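Local coordinates for putative protease (Parabacteroides distasonis ATCC 8503, PDB 3KD4), which is of unknown function but is probably an exported, protease-like protein, with a central region that may be transglutaminase-like, at residues 215-219 against 355-359; 259-264 against 284-290; 348-352 against 418-422; 470-474 against 490-494. The contacts are given in a common frame with arbitrary orientation. Numbering follows the deposited sequence.

Overall arrangement
Contacts 1 and 2 lie in the central alpha/beta region, with centres about 19 Å apart. They meet where Leu218 of helix 211-222 packs on Leu288 of helix 287-300. Along the chain, 259-264 and 284-290 fall between the segments of contact 1. Contact 3 begins at helix 346-349, before strand 353-357 of contact 1, and reaches the loop 418-422 that leads into strand 423-433. Contact 4, last in sequence, packs helix 481-495 on the sheet containing that strand. Contacts 3 and 4 have centres about 17 Å apart and touch through Leu419, Leu422, Leu474 and Ile491. Contact 3 connects the central region to the C-terminal sheet, while the centres of contacts 1 and 4 are about 40 Å apart.

Contact 1. Residues 215-219 against 355-359; sequences LATLD and VVSLS
Residues 215-219 are a turn of alpha helix, with Asp219 N bonded to Leu215 O (2.9 Å), laid against the end of a strand. The extended backbone of 355-357 turns at Leu358 (phi/psi -64/-19), whose CA comes 4.9 Å from that of Leu215. Leu215 (m,t) sends CD1 to Val356 CG1 (3.6 Å), with Val356 in the t rotamer, and CD2 to Leu358 CD2 (3.9 Å). Leu358, also m,t, fits between helix turns: its CD1 meets Leu218 CD2 (4.1 Å; Leu218 is t,p) and its CB lies 4.0 Å from Asp219 CB. Branched aliphatic chains suit this buried seam. Asp219 (chi1 t) points CB toward Leu358; water 1 donates to Asp219 OD2 (2.8 Å) and Leu358 O (3.3 Å), while OD1 pairs with Lys223. Strand 353-357 also bonds to strand 305-312, and Leu215 touches Tyr311 there. The arrangement is that of an alpha/beta layer, helix 211-222 packing against the end of strand 353-357, an inner strand of the antiparallel sheet, consistent with a transglutaminase-like fold.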
loop_
_atom_site.group_PDB
_atom_site.type_symbol
_atom_site.label_atom_id
_atom_site.label_comp_id
_atom_site.label_asym_id
_atom_site.label_seq_id
_atom_site.Cartn_x
_atom_site.Cartn_y
_atom_site.Cartn_z
ATOM N N LEU A 215 4.308 20.216 -0.030
ATOM C CA LEU A 215 4.335 19.785 -1.439
ATOM C C LEU A 215 5.189 20.710 -2.317
ATOM O O LEU A 215 5.950 20.236 -3.168
ATOM C CB LEU A 215 2.897 19.669 -1.978
ATOM C CG LEU A 215 2.033 18.589 -1.301
ATOM C CD1 LEU A 215 0.551 18.650 -1.735
ATOM C CD2 LEU A 215 2.628 17.177 -1.523
ATOM N N ALA A 216 5.116 22.011 -2.064
ATOM C CA ALA A 216 5.918 23.012 -2.833
ATOM C C ALA A 216 7.391 22.834 -2.518
ATOM O O ALA A 216 8.243 22.918 -3.405
ATOM C CB ALA A 216 5.470 24.497 -2.537
ATOM N N THR A 217 7.699 22.572 -1.258
ATOM C CA THR A 217 9.074 22.254 -0.927
ATOM C C THR A 217 9.587 21.008 -1.660
ATOM O O THR A 217 10.701 21.005 -2.186
ATOM C CB THR A 217 9.263 22.124 0.578
ATOM O OG1 THR A 217 9.051 23.444 1.136
ATOM C CG2 THR A 217 10.689 21.616 0.888
ATOM N N LEU A 218 8.786 19.959 -1.692
ATOM C CA LEU A 218 9.166 18.758 -2.422
ATOM C C LEU A 218 9.424 19.076 -3.898
ATOM O O LEU A 218 10.445 18.688 -4.478
ATOM C CB LEU A 218 8.109 17.668 -2.276
ATOM C CG LEU A 218 8.331 16.331 -3.005
ATOM C CD1 LEU A 218 9.657 15.644 -2.554
ATOM C CD2 LEU A 218 7.135 15.389 -2.795
ATOM N N ASP A 219 8.514 19.815 -4.488
ATOM C CA ASP A 219 8.644 20.186 -5.876
ATOM C C ASP A 219 9.938 20.951 -6.147
ATOM O O ASP A 219 10.628 20.670 -7.120
ATOM C CB ASP A 219 7.465 21.039 -6.246
ATOM C CG ASP A 219 7.213 21.117 -7.748
ATOM O OD1 ASP A 219 7.824 20.400 -8.586
ATOM O OD2 ASP A 219 6.314 21.897 -8.056
ATOM N N VAL A 355 -6.095 13.087 -3.791
ATOM C CA VAL A 355 -5.000 13.236 -4.739
ATOM C C VAL A 355 -4.720 14.718 -4.886
ATOM O O VAL A 355 -5.640 15.507 -5.125
ATOM C CB VAL A 355 -5.364 12.583 -6.065
ATOM C CG1 VAL A 355 -4.284 12.808 -7.140
ATOM C CG2 VAL A 355 -5.652 11.104 -5.818
ATOM N N VAL A 356 -3.465 15.104 -4.684
ATOM C CA VAL A 356 -3.088 16.523 -4.762
ATOM C C VAL A 356 -1.848 16.690 -5.601
ATOM O O VAL A 356 -0.840 15.979 -5.365
ATOM C CB VAL A 356 -2.829 17.095 -3.360
ATOM C CG1 VAL A 356 -2.598 18.605 -3.452
ATOM C CG2 VAL A 356 -3.969 16.762 -2.402
ATOM N N SER A 357 -1.875 17.596 -6.584
ATOM C CA SER A 357 -0.674 17.904 -7.353
ATOM C C SER A 357 0.390 18.598 -6.453
ATOM O O SER A 357 0.052 19.175 -5.427
ATOM C CB SER A 357 -1.019 18.825 -8.519
ATOM O OG SER A 357 -1.295 20.128 -8.060
ATOM N N LEU A 358 1.656 18.527 -6.829
ATOM C CA LEU A 358 2.732 19.219 -6.084
ATOM C C LEU A 358 2.631 20.745 -6.085
ATOM O O LEU A 358 3.181 21.407 -5.198
ATOM C CB LEU A 358 4.125 18.799 -6.564
ATOM C CG LEU A 358 4.527 17.320 -6.406
ATOM C CD1 LEU A 358 6.052 17.122 -6.404
ATOM C CD2 LEU A 358 3.917 16.643 -5.205
ATOM N N SER A 359 1.877 21.292 -7.026
ATOM C CA SER A 359 1.545 22.703 -7.015
ATOM C C SER A 359 0.331 22.944 -6.125
ATOM O O SER A 359 -0.095 24.059 -6.019
ATOM C CB SER A 359 1.286 23.222 -8.433
ATOM O OG SER A 359 0.214 22.528 -9.040
HETATM O O HOH W 1 5.084 23.817 -6.377
#

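Contact 2. Residues 259-264 against 284-290; sequences LSTCPI and YGTPLEI
A parallel ladder of just two residue pairs passes straight into a capped helix. Ser260 pairs with Tyr284 (CA-CA 4.6 Å) and Thr261 with Gly285 (5.2 Å). Gly285 makes both ladder bonds, its N donating to Ser260 O (2.9 Å) and its O accepting from Cys262 N (2.7 Å). Glycine suits the site, since a CB would crowd Ile290 CG1. Ser260 and Tyr284 (both chi1 p) share one face, with Tyr284 OH reaching Ala92 N. On the other, Thr261 (m) sets OG1 3.4 Å from Ile290 CD1 and CG2 3.9 Å from Pro287 CG, while Leu259 CD2 meets Ile290 CG1 (4.1 Å; Ile290 is m,t). Beyond the ladder Thr286 CA makes a CA-H...O contact with Cys262 O (3.2 Å), and Pro263 centres an inverse gamma turn closed by Ile264 N to Cys262 O (2.8 Å). Thr286 (p) and Glu289 form a capping box: Glu289 N to Thr286 OG1 (3.1 Å), Thr286 N to Glu289 OE1 (3.0 Å). The strands flank helix 276-282 in a beta-alpha-beta unit. The capping box gives the helix a well-bonded start; if Pro287 occupies the place of the nucleophilic cysteine of transglutaminase-like enzymes, as the sequence suggests, that thiol is absent here.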
loop_
_atom_site.group_PDB
_atom_site.type_symbol
_atom_site.label_atom_id
_atom_site.label_comp_id
_atom_site.label_asym_id
_atom_site.label_seq_id
_atom_site.Cartn_x
_atom_site.Cartn_y
_atom_site.Cartn_z
ATOM N N LEU A 259 13.954 1.143 -16.405
ATOM C CA LEU A 259 14.233 1.470 -15.007
ATOM C C LEU A 259 13.507 0.486 -14.133
ATOM O O LEU A 259 12.328 0.210 -14.343
ATOM C CB LEU A 259 13.769 2.881 -14.652
ATOM C CG LEU A 259 14.755 4.013 -14.974
ATOM C CD1 LEU A 259 14.539 4.570 -16.399
ATOM C CD2 LEU A 259 14.626 5.126 -13.948
ATOM N N SER A 260 14.209 -0.067 -13.158
ATOM C CA SER A 260 13.538 -0.876 -12.170
ATOM C C SER A 260 13.233 0.017 -10.956
ATOM O O SER A 260 13.921 1.025 -10.726
ATOM C CB SER A 260 14.397 -2.059 -11.806
ATOM O OG SER A 260 15.556 -1.596 -11.166
ATOM N N THR A 261 12.181 -0.327 -10.214
ATOM C CA THR A 261 11.773 0.482 -9.080
ATOM C C THR A 261 12.407 -0.029 -7.811
ATOM O O THR A 261 12.284 -1.180 -7.488
ATOM C CB THR A 261 10.281 0.495 -8.863
ATOM O OG1 THR A 261 9.666 0.847 -10.087
ATOM C CG2 THR A 261 9.898 1.572 -7.792
ATOM N N CYS A 262 13.064 0.871 -7.105
ATOM C CA CYS A 262 13.739 0.591 -5.860
ATOM C C CYS A 262 12.872 1.138 -4.728
ATOM O O CYS A 262 12.772 2.349 -4.576
ATOM C CB CYS A 262 15.074 1.325 -5.919
ATOM S SG CYS A 262 16.195 0.925 -4.653
ATOM N N PRO A 263 12.237 0.267 -3.941
ATOM C CA PRO A 263 11.294 0.787 -2.940
ATOM C C PRO A 263 11.919 1.385 -1.651
ATOM O O PRO A 263 11.641 0.945 -0.540
ATOM C CB PRO A 263 10.405 -0.425 -2.665
ATOM C CG PRO A 263 11.347 -1.608 -2.815
ATOM C CD PRO A 263 12.320 -1.210 -3.907
ATOM N N ILE A 264 12.692 2.441 -1.800
ATOM C CA ILE A 264 13.294 3.109 -0.652
ATOM C C ILE A 264 12.347 4.190 -0.156
ATOM O O ILE A 264 11.981 5.098 -0.913
ATOM C CB ILE A 264 14.624 3.703 -1.012
ATOM C CG1 ILE A 264 15.521 2.585 -1.565
ATOM C CG2 ILE A 264 15.269 4.368 0.206
ATOM C CD1 ILE A 264 16.649 3.104 -2.314
ATOM N N TYR A 284 17.837 2.264 -12.172
ATOM C CA TYR A 284 16.916 1.992 -11.072
ATOM C C TYR A 284 16.537 3.349 -10.500
ATOM O O TYR A 284 17.262 4.311 -10.655
ATOM C CB TYR A 284 17.523 1.062 -10.004
ATOM C CG TYR A 284 18.747 1.623 -9.330
ATOM C CD1 TYR A 284 18.648 2.403 -8.195
ATOM C CD2 TYR A 284 20.015 1.350 -9.831
ATOM C CE1 TYR A 284 19.783 2.933 -7.597
ATOM C CE2 TYR A 284 21.139 1.847 -9.237
ATOM C CZ TYR A 284 21.032 2.640 -8.126
ATOM O OH TYR A 284 22.189 3.135 -7.563
ATOM N N GLY A 285 15.381 3.428 -9.866
ATOM C CA GLY A 285 14.956 4.636 -9.200
ATOM C C GLY A 285 13.909 4.341 -8.138
ATOM O O GLY A 285 13.171 3.357 -8.216
ATOM N N THR A 286 13.843 5.215 -7.150
ATOM C CA THR A 286 12.769 5.184 -6.159
ATOM C C THR A 286 11.509 5.637 -6.861
ATOM O O THR A 286 11.596 6.233 -7.919
ATOM C CB THR A 286 13.088 6.105 -5.004
ATOM O OG1 THR A 286 13.035 7.467 -5.454
ATOM C CG2 THR A 286 14.484 5.775 -4.432
ATOM N N PRO A 287 10.322 5.345 -6.287
ATOM C CA PRO A 287 9.084 5.851 -6.869
ATOM C C PRO A 287 9.113 7.355 -7.129
ATOM O O PRO A 287 8.647 7.807 -8.167
ATOM C CB PRO A 287 8.029 5.498 -5.815
ATOM C CG PRO A 287 8.586 4.211 -5.197
ATOM C CD PRO A 287 10.076 4.482 -5.116
ATOM N N LEU A 288 9.702 8.103 -6.200
ATOM C CA LEU A 288 9.773 9.543 -6.292
ATOM C C LEU A 288 10.670 9.956 -7.473
ATOM O O LEU A 288 10.329 10.852 -8.232
ATOM C CB LEU A 288 10.294 10.132 -4.987
ATOM C CG LEU A 288 10.423 11.653 -4.896
ATOM C CD1 LEU A 288 9.049 12.322 -5.053
ATOM C CD2 LEU A 288 11.112 12.070 -3.547
ATOM N N GLU A 289 11.815 9.305 -7.596
ATOM C CA GLU A 289 12.734 9.546 -8.719
ATOM C C GLU A 289 12.084 9.225 -10.058
ATOM O O GLU A 289 12.217 9.979 -11.019
ATOM C CB GLU A 289 14.010 8.720 -8.548
ATOM C CG GLU A 289 14.979 9.315 -7.539
ATOM C CD GLU A 289 16.162 8.396 -7.190
ATOM O OE1 GLU A 289 16.083 7.178 -7.481
ATOM O OE2 GLU A 289 17.184 8.896 -6.651
ATOM N N ILE A 290 11.393 8.094 -10.132
ATOM C CA ILE A 290 10.747 7.699 -11.374
ATOM C C ILE A 290 9.620 8.657 -11.754
ATOM O O ILE A 290 9.506 9.087 -12.915
ATOM C CB ILE A 290 10.277 6.207 -11.311
ATOM C CG1 ILE A 290 11.503 5.280 -11.230
ATOM C CG2 ILE A 290 9.406 5.834 -12.535
ATOM C CD1 ILE A 290 11.161 3.804 -10.839
#

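Contact 3. Residues 348-352 against 418-422; sequences NRGGL and ELPSL
Neither segment is regular for long. Asn348 and Arg349 end a short, weakly bonded helix; Gly350 then takes phi/psi of 50/-128, a conformation costly for any residue with a CB, and a 3-10 turn follows, closed by Leu352 N to Arg349 O (2.9 Å). The facing chain is extended at Glu418 and Leu419, kinks at Pro420 (-62/-33) and extends again at Ser421 and Leu422. The nearest CA pair is Asn348 and Ser421, 4.6 Å apart. Nearby, water 2 accepts from Leu422 N (2.8 Å) and lies 2.9 Å from Asn348 O, linking the two main chains. Asn348 (chi1 m) rests CB 3.8 Å from Pro420 O and CG 3.7 Å from Ser421 CB. Ser421, chi1 p, turns OG back to Leu422 O (2.7 Å), satisfying its hydroxyl within its own segment. This is an interdomain seam: helix 346-349 of the alpha/beta region meets the loop that leads into strand 423-433 of the C-terminal sheet. Its charged end is a salt bridge from Arg349 (m,t,p) NH1 to Glu418 (t,t) OE2 at 3.0 Å. The long arginine chain spans the gap, and water 3 accepts from Arg349 NH2 (2.8 Å) and donates to Glu418 OE1 (2.7 Å). Arg349 NE also pairs with Asp353, and the Glu418 carboxylate is held by Gln478 and the backbone N of Lys195. Leu352 CD1 touches Glu418 OE1 at 3.7 Å.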
loop_
_atom_site.group_PDB
_atom_site.type_symbol
_atom_site.label_atom_id
_atom_site.label_comp_id
_atom_site.label_asym_id
_atom_site.label_seq_id
_atom_site.Cartn_x
_atom_site.Cartn_y
_atom_site.Cartn_z
ATOM N N ASN A 348 -8.900 3.188 -9.947
ATOM C CA ASN A 348 -9.344 1.989 -9.225
ATOM C C ASN A 348 -9.921 2.341 -7.874
ATOM O O ASN A 348 -10.987 1.872 -7.497
ATOM C CB ASN A 348 -8.224 0.950 -9.065
ATOM C CG ASN A 348 -7.937 0.204 -10.330
ATOM O OD1 ASN A 348 -8.444 0.533 -11.404
ATOM N ND2 ASN A 348 -7.137 -0.831 -10.214
ATOM N N ARG A 349 -9.218 3.173 -7.121
ATOM C CA ARG A 349 -9.710 3.576 -5.808
ATOM C C ARG A 349 -10.472 4.895 -5.870
ATOM O O ARG A 349 -11.245 5.228 -4.976
ATOM C CB ARG A 349 -8.549 3.642 -4.814
ATOM C CG ARG A 349 -7.846 2.279 -4.556
ATOM C CD ARG A 349 -6.614 2.448 -3.670
ATOM N NE ARG A 349 -6.957 3.172 -2.453
ATOM C CZ ARG A 349 -7.616 2.646 -1.419
ATOM N NH1 ARG A 349 -7.981 1.365 -1.420
ATOM N NH2 ARG A 349 -7.916 3.396 -0.364
ATOM N N GLY A 350 -10.240 5.680 -6.914
ATOM C CA GLY A 350 -10.960 6.919 -7.108
ATOM C C GLY A 350 -10.969 7.803 -5.886
ATOM O O GLY A 350 -9.918 8.090 -5.290
ATOM N N GLY A 351 -12.181 8.210 -5.504
ATOM C CA GLY A 351 -12.412 9.065 -4.367
ATOM C C GLY A 351 -12.234 8.443 -2.980
ATOM O O GLY A 351 -12.435 9.131 -1.993
ATOM N N LEU A 352 -11.811 7.182 -2.878
ATOM C CA LEU A 352 -11.383 6.645 -1.581
ATOM C C LEU A 352 -10.154 7.412 -1.042
ATOM O O LEU A 352 -9.935 7.489 0.145
ATOM C CB LEU A 352 -11.066 5.160 -1.704
ATOM C CG LEU A 352 -12.270 4.217 -1.884
ATOM C CD1 LEU A 352 -11.812 2.768 -1.817
ATOM C CD2 LEU A 352 -13.344 4.488 -0.826
ATOM N N GLU A 418 -13.308 -4.415 1.515
ATOM C CA GLU A 418 -12.947 -3.514 0.400
ATOM C C GLU A 418 -12.416 -4.259 -0.779
ATOM O O GLU A 418 -11.551 -5.111 -0.632
ATOM C CB GLU A 418 -11.868 -2.502 0.873
ATOM C CG GLU A 418 -11.554 -1.369 -0.120
ATOM C CD GLU A 418 -10.578 -0.375 0.460
ATOM O OE1 GLU A 418 -11.049 0.609 1.035
ATOM O OE2 GLU A 418 -9.353 -0.599 0.389
ATOM N N LEU A 419 -12.911 -3.918 -1.964
ATOM C CA LEU A 419 -12.448 -4.513 -3.203
ATOM C C LEU A 419 -11.312 -3.676 -3.787
ATOM O O LEU A 419 -11.274 -2.465 -3.585
ATOM C CB LEU A 419 -13.586 -4.540 -4.209
ATOM C CG LEU A 419 -14.904 -5.193 -3.793
ATOM C CD1 LEU A 419 -15.816 -5.149 -5.013
ATOM C CD2 LEU A 419 -14.673 -6.636 -3.331
ATOM N N PRO A 420 -10.394 -4.306 -4.539
ATOM C CA PRO A 420 -9.304 -3.541 -5.145
ATOM C C PRO A 420 -9.809 -2.479 -6.132
ATOM O O PRO A 420 -9.222 -1.406 -6.232
ATOM C CB PRO A 420 -8.488 -4.614 -5.880
ATOM C CG PRO A 420 -8.906 -5.902 -5.334
ATOM C CD PRO A 420 -10.285 -5.750 -4.814
ATOM N N SER A 421 -10.917 -2.774 -6.818
ATOM C CA SER A 421 -11.520 -1.850 -7.791
ATOM C C SER A 421 -12.952 -2.251 -8.051
ATOM O O SER A 421 -13.366 -3.350 -7.698
ATOM C CB SER A 421 -10.782 -1.890 -9.129
ATOM O OG SER A 421 -11.066 -3.089 -9.857
ATOM N N LEU A 422 -13.705 -1.379 -8.692
ATOM C CA LEU A 422 -14.945 -1.812 -9.320
ATOM C C LEU A 422 -14.529 -2.648 -10.530
ATOM O O LEU A 422 -13.392 -2.518 -11.032
ATOM C CB LEU A 422 -15.811 -0.649 -9.751
ATOM C CG LEU A 422 -16.178 0.316 -8.624
ATOM C CD1 LEU A 422 -17.098 1.422 -9.198
ATOM C CD2 LEU A 422 -16.827 -0.398 -7.467
HETATM O O HOH W 2 -12.794 1.078 -9.635
HETATM O O HOH W 3 -9.121 2.299 1.916
#

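Contact 4. Residues 470-474 against 490-494; sequences RTIEL and LIHEW
The indole of Trp494 fills the centre, reaching from the helix to the strand with chi1 t and chi2 -101°. Ile472 (t,t) lays CG2 over one ring face, 3.6 Å from the centroid of the six-membered ring, a CH-pi contact. Further along, Leu474 (m,t) brings CD2 3.7 Å from Leu490 CD1 and CD1 4.1 Å from Ile491 CG1, Leu490 and Ile491 both being m,t. Residues 470-474 are a regular strand and 490-494 an alpha helix, their axes 9.5 Å apart at closest and nearly antiparallel (157°). The closest CA pair is Ile472 and Trp494, 7.1 Å. Arg470, Ile472 and Leu474 point toward the helix, Thr471 and Glu473 away. This is the classic packing of a helix on a sheet face: helix 481-495 lies on the sheet holding strand 465-474. At the edge Arg470 (m,t,p) lays its guanidinium flat on the opposite face of Trp494, planes 17° apart and Arg470 CZ 4.3 Å from the centroid of the six-membered ring, a cation-pi stack. Its NH2 and NH1 donate to Trp494 O at 2.9 and 3.2 Å, and water 4 accepts from Arg470 NH2 (2.7 Å) and donates to Glu493 O (3.1 Å). Trp494 NE1 bonds to Asp402. A buried arginine thus has its charge met by ring electrons and a backbone carbonyl near the helix end, where carbonyls lack partners within the helix.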
loop_
_atom_site.group_PDB
_atom_site.type_symbol
_atom_site.label_atom_id
_atom_site.label_comp_id
_atom_site.label_asym_id
_atom_site.label_seq_id
_atom_site.Cartn_x
_atom_site.Cartn_y
_atom_site.Cartn_z
ATOM N N ARG A 470 -20.397 -15.955 -19.229
ATOM C CA ARG A 470 -20.442 -15.577 -17.816
ATOM C C ARG A 470 -20.113 -14.101 -17.684
ATOM O O ARG A 470 -19.134 -13.652 -18.269
ATOM C CB ARG A 470 -19.433 -16.396 -17.007
ATOM C CG ARG A 470 -19.558 -17.918 -17.182
ATOM C CD ARG A 470 -18.634 -18.612 -16.226
ATOM N NE ARG A 470 -19.190 -18.511 -14.882
ATOM C CZ ARG A 470 -18.491 -18.328 -13.771
ATOM N NH1 ARG A 470 -17.180 -18.176 -13.803
ATOM N NH2 ARG A 470 -19.131 -18.284 -12.618
ATOM N N THR A 471 -20.930 -13.365 -16.926
ATOM C CA THR A 471 -20.689 -11.966 -16.601
ATOM C C THR A 471 -20.738 -11.697 -15.089
ATOM O O THR A 471 -21.481 -12.374 -14.330
ATOM C CB THR A 471 -21.721 -11.032 -17.287
ATOM O OG1 THR A 471 -22.980 -11.136 -16.611
ATOM C CG2 THR A 471 -21.913 -11.424 -18.758
ATOM N N ILE A 472 -19.913 -10.740 -14.641
ATOM C CA ILE A 472 -20.006 -10.197 -13.285
ATOM C C ILE A 472 -19.797 -8.699 -13.318
ATOM O O ILE A 472 -18.949 -8.233 -14.065
ATOM C CB ILE A 472 -19.029 -10.873 -12.305
ATOM C CG1 ILE A 472 -19.168 -10.250 -10.890
ATOM C CG2 ILE A 472 -17.549 -10.875 -12.825
ATOM C CD1 ILE A 472 -18.454 -11.039 -9.799
ATOM N N GLU A 473 -20.590 -7.948 -12.550
ATOM C CA GLU A 473 -20.294 -6.545 -12.317
ATOM C C GLU A 473 -20.368 -6.290 -10.825
ATOM O O GLU A 473 -21.278 -6.787 -10.147
ATOM C CB GLU A 473 -21.244 -5.623 -13.068
ATOM C CG GLU A 473 -22.687 -5.800 -12.667
ATOM C CD GLU A 473 -23.643 -4.873 -13.419
ATOM O OE1 GLU A 473 -23.453 -4.664 -14.648
ATOM O OE2 GLU A 473 -24.596 -4.378 -12.769
ATOM N N LEU A 474 -19.374 -5.576 -10.307
ATOM C CA LEU A 474 -19.381 -5.158 -8.943
ATOM C C LEU A 474 -19.271 -3.629 -8.967
ATOM O O LEU A 474 -18.320 -3.064 -9.531
ATOM C CB LEU A 474 -18.252 -5.839 -8.156
ATOM C CG LEU A 474 -18.269 -7.358 -8.004
ATOM C CD1 LEU A 474 -17.010 -7.849 -7.225
ATOM C CD2 LEU A 474 -19.546 -7.874 -7.308
ATOM N N LEU A 490 -22.306 -12.760 -4.543
ATOM C CA LEU A 490 -21.923 -12.475 -5.920
ATOM C C LEU A 490 -20.575 -13.065 -6.240
ATOM O O LEU A 490 -20.396 -13.762 -7.270
ATOM C CB LEU A 490 -21.907 -10.954 -6.200
ATOM C CG LEU A 490 -23.228 -10.189 -6.056
ATOM C CD1 LEU A 490 -23.051 -8.647 -6.268
ATOM C CD2 LEU A 490 -24.298 -10.735 -7.030
ATOM N N ILE A 491 -19.604 -12.785 -5.359
ATOM C CA ILE A 491 -18.220 -13.188 -5.610
ATOM C C ILE A 491 -18.161 -14.709 -5.636
ATOM O O ILE A 491 -17.523 -15.318 -6.496
ATOM C CB ILE A 491 -17.214 -12.597 -4.557
ATOM C CG1 ILE A 491 -17.138 -11.080 -4.729
ATOM C CG2 ILE A 491 -15.841 -13.250 -4.716
ATOM C CD1 ILE A 491 -16.646 -10.310 -3.450
ATOM N N HIS A 492 -18.855 -15.312 -4.698
ATOM C CA HIS A 492 -18.923 -16.761 -4.648
ATOM C C HIS A 492 -19.609 -17.370 -5.904
ATOM O O HIS A 492 -19.187 -18.400 -6.412
ATOM C CB HIS A 492 -19.637 -17.163 -3.357
ATOM C CG HIS A 492 -19.918 -18.622 -3.246
ATOM N ND1 HIS A 492 -18.921 -19.552 -3.030
ATOM C CD2 HIS A 492 -21.082 -19.312 -3.276
ATOM C CE1 HIS A 492 -19.458 -20.758 -2.977
ATOM N NE2 HIS A 492 -20.770 -20.640 -3.110
ATOM N N GLU A 493 -20.656 -16.722 -6.406
ATOM C CA GLU A 493 -21.317 -17.223 -7.623
ATOM C C GLU A 493 -20.318 -17.248 -8.767
ATOM O O GLU A 493 -20.296 -18.197 -9.566
ATOM C CB GLU A 493 -22.547 -16.394 -7.992
ATOM C CG GLU A 493 -23.356 -17.008 -9.167
ATOM C CD GLU A 493 -24.750 -17.465 -8.765
ATOM O OE1 GLU A 493 -24.960 -17.834 -7.605
ATOM O OE2 GLU A 493 -25.638 -17.429 -9.635
ATOM N N TRP A 494 -19.449 -16.242 -8.811
ATOM C CA TRP A 494 -18.416 -16.178 -9.833
ATOM C C TRP A 494 -17.343 -17.258 -9.682
ATOM O O TRP A 494 -16.984 -17.902 -10.668
ATOM C CB TRP A 494 -17.749 -14.793 -9.875
ATOM C CG TRP A 494 -16.792 -14.686 -10.988
ATOM C CD1 TRP A 494 -15.452 -14.789 -10.916
ATOM C CD2 TRP A 494 -17.110 -14.487 -12.367
ATOM N NE1 TRP A 494 -14.889 -14.685 -12.176
ATOM C CE2 TRP A 494 -15.893 -14.473 -13.083
ATOM C CE3 TRP A 494 -18.299 -14.307 -13.066
ATOM C CZ2 TRP A 494 -15.837 -14.281 -14.469
ATOM C CZ3 TRP A 494 -18.252 -14.104 -14.454
ATOM C CH2 TRP A 494 -17.027 -14.085 -15.136
HETATM O O HOH W 4 -21.757 -18.507 -12.252
#